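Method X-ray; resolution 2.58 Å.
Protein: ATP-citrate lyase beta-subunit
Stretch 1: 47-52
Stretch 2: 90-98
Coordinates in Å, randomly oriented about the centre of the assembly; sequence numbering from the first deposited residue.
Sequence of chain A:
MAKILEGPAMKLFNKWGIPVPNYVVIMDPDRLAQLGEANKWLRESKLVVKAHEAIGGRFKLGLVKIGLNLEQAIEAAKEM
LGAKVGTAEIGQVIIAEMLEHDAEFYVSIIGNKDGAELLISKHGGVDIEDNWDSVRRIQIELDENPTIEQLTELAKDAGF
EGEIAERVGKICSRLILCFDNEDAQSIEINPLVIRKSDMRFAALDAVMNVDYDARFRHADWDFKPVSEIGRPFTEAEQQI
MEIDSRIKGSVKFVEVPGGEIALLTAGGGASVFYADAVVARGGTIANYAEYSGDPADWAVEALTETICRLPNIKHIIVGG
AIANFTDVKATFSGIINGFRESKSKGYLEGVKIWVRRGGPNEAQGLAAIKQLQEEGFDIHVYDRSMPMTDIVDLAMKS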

ATOM      1  N   LEU A  47      -5.031 -59.767  56.169  1.00135.99           N
ATOM      2  CA  LEU A  47      -4.401 -58.576  55.605  1.00134.60           C
ATOM      3  C   LEU A  47      -2.880 -58.745  55.541  1.00137.19           C
ATOM      4  O   LEU A  47      -2.284 -59.285  56.465  1.00136.70           O
ATOM      5  CB  LEU A  47      -4.777 -57.317  56.420  1.00136.47           C
ATOM      6  CG  LEU A  47      -6.150 -56.687  56.139  1.00142.41           C
ATOM      7  CD1 LEU A  47      -7.259 -57.332  56.990  1.00144.97           C
ATOM      8  CD2 LEU A  47      -6.124 -55.180  56.380  1.00144.50           C
ATOM      9  N   VAL A  48      -2.262 -58.317  54.442  1.00133.05           N
ATOM     10  CA  VAL A  48      -0.813 -58.391  54.247  1.00131.72           C
ATOM     11  C   VAL A  48      -0.239 -56.982  54.115  1.00137.08           C
ATOM     12  O   VAL A  48      -0.999 -56.022  53.986  1.00137.82           O
ATOM     13  CB  VAL A  48      -0.448 -59.327  53.061  1.00133.09           C
ATOM     14  CG1 VAL A  48      -0.547 -58.621  51.708  1.00131.39           C
ATOM     15  CG2 VAL A  48       0.909 -59.998  53.250  1.00131.90           C
ATOM     16  N   VAL A  49       1.090 -56.868  54.158  1.00133.20           N
ATOM     17  CA  VAL A  49       1.796 -55.604  54.049  1.00132.97           C
ATOM     18  C   VAL A  49       3.117 -55.824  53.330  1.00136.47           C
ATOM     19  O   VAL A  49       4.057 -56.399  53.886  1.00136.46           O
ATOM     20  CB  VAL A  49       1.958 -54.918  55.429  1.00137.73           C
ATOM     21  CG1 VAL A  49       2.409 -55.922  56.474  1.00138.01           C
ATOM     22  CG2 VAL A  49       2.908 -53.725  55.365  1.00137.41           C
ATOM     23  N   LYS A  50       3.155 -55.398  52.073  1.00131.96           N
ATOM     24  CA  LYS A  50       4.334 -55.438  51.224  1.00130.92           C
ATOM     25  C   LYS A  50       4.635 -53.978  50.855  1.00136.18           C
ATOM     26  O   LYS A  50       3.767 -53.111  50.990  1.00136.68           O
ATOM     27  CB  LYS A  50       4.067 -56.270  49.932  1.00132.32           C
ATOM     28  CG  LYS A  50       3.882 -57.780  50.139  1.00150.09           C
ATOM     29  CD  LYS A  50       3.820 -58.557  48.801  1.00159.56           C
ATOM     30  CE  LYS A  50       3.555 -60.039  48.997  1.00167.51           C
ATOM     31  NZ  LYS A  50       3.665 -60.814  47.733  1.00169.91           N
ATOM     32  N   ALA A  51       5.847 -53.706  50.347  1.00132.99           N
ATOM     33  CA  ALA A  51       6.231 -52.380  49.857  1.00133.36           C
ATOM     34  C   ALA A  51       6.336 -52.412  48.322  1.00136.72           C
ATOM     35  O   ALA A  51       6.610 -53.476  47.739  1.00135.54           O
ATOM     36  CB  ALA A  51       7.548 -51.947  50.467  1.00134.93           C
ATOM     37  N   HIS A  52       6.064 -51.262  47.679  1.00132.87           N
ATOM     38  CA  HIS A  52       6.092 -51.113  46.233  1.00139.45           C
ATOM     39  C   HIS A  52       7.518 -51.051  45.700  1.00143.53           C
ATOM     40  O   HIS A  52       8.241 -50.100  45.980  1.00111.52           O
ATOM     41  CB  HIS A  52       5.276 -49.881  45.824  1.00140.92           C
ATOM     42  CG  HIS A  52       3.854 -50.193  45.457  1.00143.79           C
ATOM     43  ND1 HIS A  52       3.330 -49.848  44.217  1.00144.30           N
ATOM     44  CD2 HIS A  52       2.893 -50.821  46.173  1.00146.11           C
ATOM     45  CE1 HIS A  52       2.085 -50.287  44.215  1.00143.66           C
ATOM     46  NE2 HIS A  52       1.776 -50.881  45.370  1.00145.19           N
ATOM     47  N   ILE A  90      12.388 -46.813  50.681  1.00130.22           N
ATOM     48  CA  ILE A  90      10.962 -47.151  50.642  1.00128.55           C
ATOM     49  C   ILE A  90      10.151 -45.868  50.831  1.00135.09           C
ATOM     50  O   ILE A  90      10.526 -45.023  51.645  1.00136.88           O
ATOM     51  CB  ILE A  90      10.565 -48.291  51.645  1.00130.18           C
ATOM     52  CG1 ILE A  90      11.344 -49.590  51.337  1.00128.78           C
ATOM     53  CG2 ILE A  90       9.044 -48.571  51.619  1.00128.82           C
ATOM     54  CD1 ILE A  90      11.450 -50.598  52.489  1.00134.40           C
ATOM     55  N   GLY A  91       9.092 -45.725  50.034  1.00130.31           N
ATOM     56  CA  GLY A  91       8.188 -44.581  50.071  1.00131.12           C
ATOM     57  C   GLY A  91       6.729 -44.910  49.812  1.00131.71           C
ATOM     58  O   GLY A  91       5.889 -44.005  49.811  1.00132.87           O
ATOM     59  N   GLN A  92       6.415 -46.203  49.585  1.00123.89           N
ATOM     60  CA  GLN A  92       5.070 -46.677  49.286  1.00122.17           C
ATOM     61  C   GLN A  92       4.883 -48.080  49.818  1.00123.58           C
ATOM     62  O   GLN A  92       5.801 -48.894  49.767  1.00121.24           O
ATOM     63  CB  GLN A  92       4.848 -46.662  47.776  1.00121.87           C
ATOM     64  CG  GLN A  92       3.455 -46.243  47.343  1.00137.31           C
ATOM     65  CD  GLN A  92       3.341 -46.204  45.839  1.00150.96           C
ATOM     66  OE1 GLN A  92       4.143 -46.800  45.107  1.00142.90           O
ATOM     67  NE2 GLN A  92       2.328 -45.507  45.346  1.00144.86           N
ATOM     68  N   VAL A  93       3.688 -48.361  50.334  1.00121.24           N
ATOM     69  CA  VAL A  93       3.325 -49.649  50.930  1.00120.65           C
ATOM     70  C   VAL A  93       1.939 -50.063  50.446  1.00125.51           C
ATOM     71  O   VAL A  93       1.036 -49.228  50.350  1.00126.75           O
ATOM     72  CB  VAL A  93       3.422 -49.576  52.484  1.00125.63           C
ATOM     73  CG1 VAL A  93       2.642 -50.690  53.185  1.00125.09           C
ATOM     74  CG2 VAL A  93       4.875 -49.574  52.950  1.00125.26           C
ATOM     75  N   ILE A  94       1.793 -51.352  50.133  1.00120.22           N
ATOM     76  CA  ILE A  94       0.547 -51.961  49.694  1.00119.27           C
ATOM     77  C   ILE A  94       0.004 -52.885  50.783  1.00126.34           C
ATOM     78  O   ILE A  94       0.772 -53.552  51.477  1.00126.08           O
ATOM     79  CB  ILE A  94       0.675 -52.658  48.315  1.00118.63           C
ATOM     80  CG1 ILE A  94      -0.641 -53.339  47.902  1.00118.15           C
ATOM     81  CG2 ILE A  94       1.870 -53.618  48.235  1.00116.45           C
ATOM     82  CD1 ILE A  94      -1.118 -53.055  46.476  1.00120.29           C
ATOM     83  N   ILE A  95      -1.315 -52.891  50.947  1.00124.75           N
ATOM     84  CA  ILE A  95      -1.983 -53.724  51.924  1.00126.27           C
ATOM     85  C   ILE A  95      -3.116 -54.413  51.200  1.00129.25           C
ATOM     86  O   ILE A  95      -4.013 -53.733  50.716  1.00129.74           O
ATOM     87  CB  ILE A  95      -2.497 -52.848  53.106  1.00133.03           C
ATOM     88  CG1 ILE A  95      -1.351 -52.110  53.841  1.00134.59           C
ATOM     89  CG2 ILE A  95      -3.330 -53.637  54.117  1.00135.14           C
ATOM     90  CD1 ILE A  95      -1.432 -50.646  53.711  1.00140.70           C
ATOM     91  N   ALA A  96      -3.087 -55.750  51.121  1.00124.59           N
ATOM     92  CA  ALA A  96      -4.146 -56.528  50.482  1.00124.16           C
ATOM     93  C   ALA A  96      -4.636 -57.629  51.436  1.00129.46           C
ATOM     94  O   ALA A  96      -3.850 -58.133  52.235  1.00128.47           O
ATOM     95  CB  ALA A  96      -3.643 -57.143  49.178  1.00122.33           C
ATOM     96  N   GLU A  97      -5.918 -58.036  51.326  1.00127.44           N
ATOM     97  CA  GLU A  97      -6.524 -59.093  52.158  1.00128.84           C
ATOM     98  C   GLU A  97      -5.965 -60.505  51.848  1.00130.87           C
ATOM     99  O   GLU A  97      -5.889 -60.887  50.667  1.00128.35           O
ATOM    100  CB  GLU A  97      -8.060 -59.075  52.049  1.00132.05           C
ATOM    101  CG  GLU A  97      -8.607 -59.197  50.630  1.00143.39           C
ATOM    102  CD  GLU A  97     -10.109 -59.100  50.429  1.00168.51           C
ATOM    103  OE1 GLU A  97     -10.839 -58.799  51.403  1.00168.13           O
ATOM    104  OE2 GLU A  97     -10.557 -59.298  49.276  1.00157.49           O
ATOM    105  N   MET A  98      -5.548 -61.246  52.907  1.00126.92           N
ATOM    106  CA  MET A  98      -4.978 -62.585  52.790  1.00147.90           C
ATOM    107  C   MET A  98      -5.612 -63.504  53.822  1.00169.70           C
ATOM    108  O   MET A  98      -5.058 -63.706  54.905  1.00131.00           O
ATOM    109  CB  MET A  98      -3.443 -62.558  52.952  1.00149.02           C
ATOM    110  CG  MET A  98      -2.746 -63.744  52.334  1.00152.03           C
ATOM    111  SD  MET A  98      -2.643 -63.638  50.519  1.00154.81           S
ATOM    112  CE  MET A  98      -0.863 -63.771  50.275  1.00149.92           C
TER

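Neighbouring antiparallel strands satisfy one another's backbone polar groups at alternate residues, and this pair from ATP-citrate lyase beta-subunit illustrates the rule. At its centre Lys50 and Ile94 exchange two hydrogen bonds: Lys50 N donates to Ile94 O at 3.1 Å, and Ile94 N donates to Lys50 O at 2.8 Å. Two residues away in each direction along the first stretch, the pattern continues with a single bond. Val48 N reaches Ala96 O at 2.7 Å, the shortest of the four, and His52 N reaches Gln92 O at 3.2 Å, longer but the straightest, with an angle of 164° at the hydrogen.

The acceptors do further work. Ala96 O, Ile94 O and Gln92 O each also receive a CA-H...O contact, from Leu47, Val49 and Ala51 respectively. Val48 O accepts no hydrogen bond from the second stretch; instead Ile95 CA approaches it at 3.2 Å.

Proximity alone does not make a bond. His52 ND1 and Gln92 OE1 lie 3.3 Å apart, but the angle is poor; the ring instead brings CD2, at its edge, to 3.6 Å from Ile94 CB. Apolar contacts accompany the polar ladder, notably Val49 CG2 to Val93 CG1 at 3.7 Å and Ala51 CB to Ile90 CG2 at 3.9 Å.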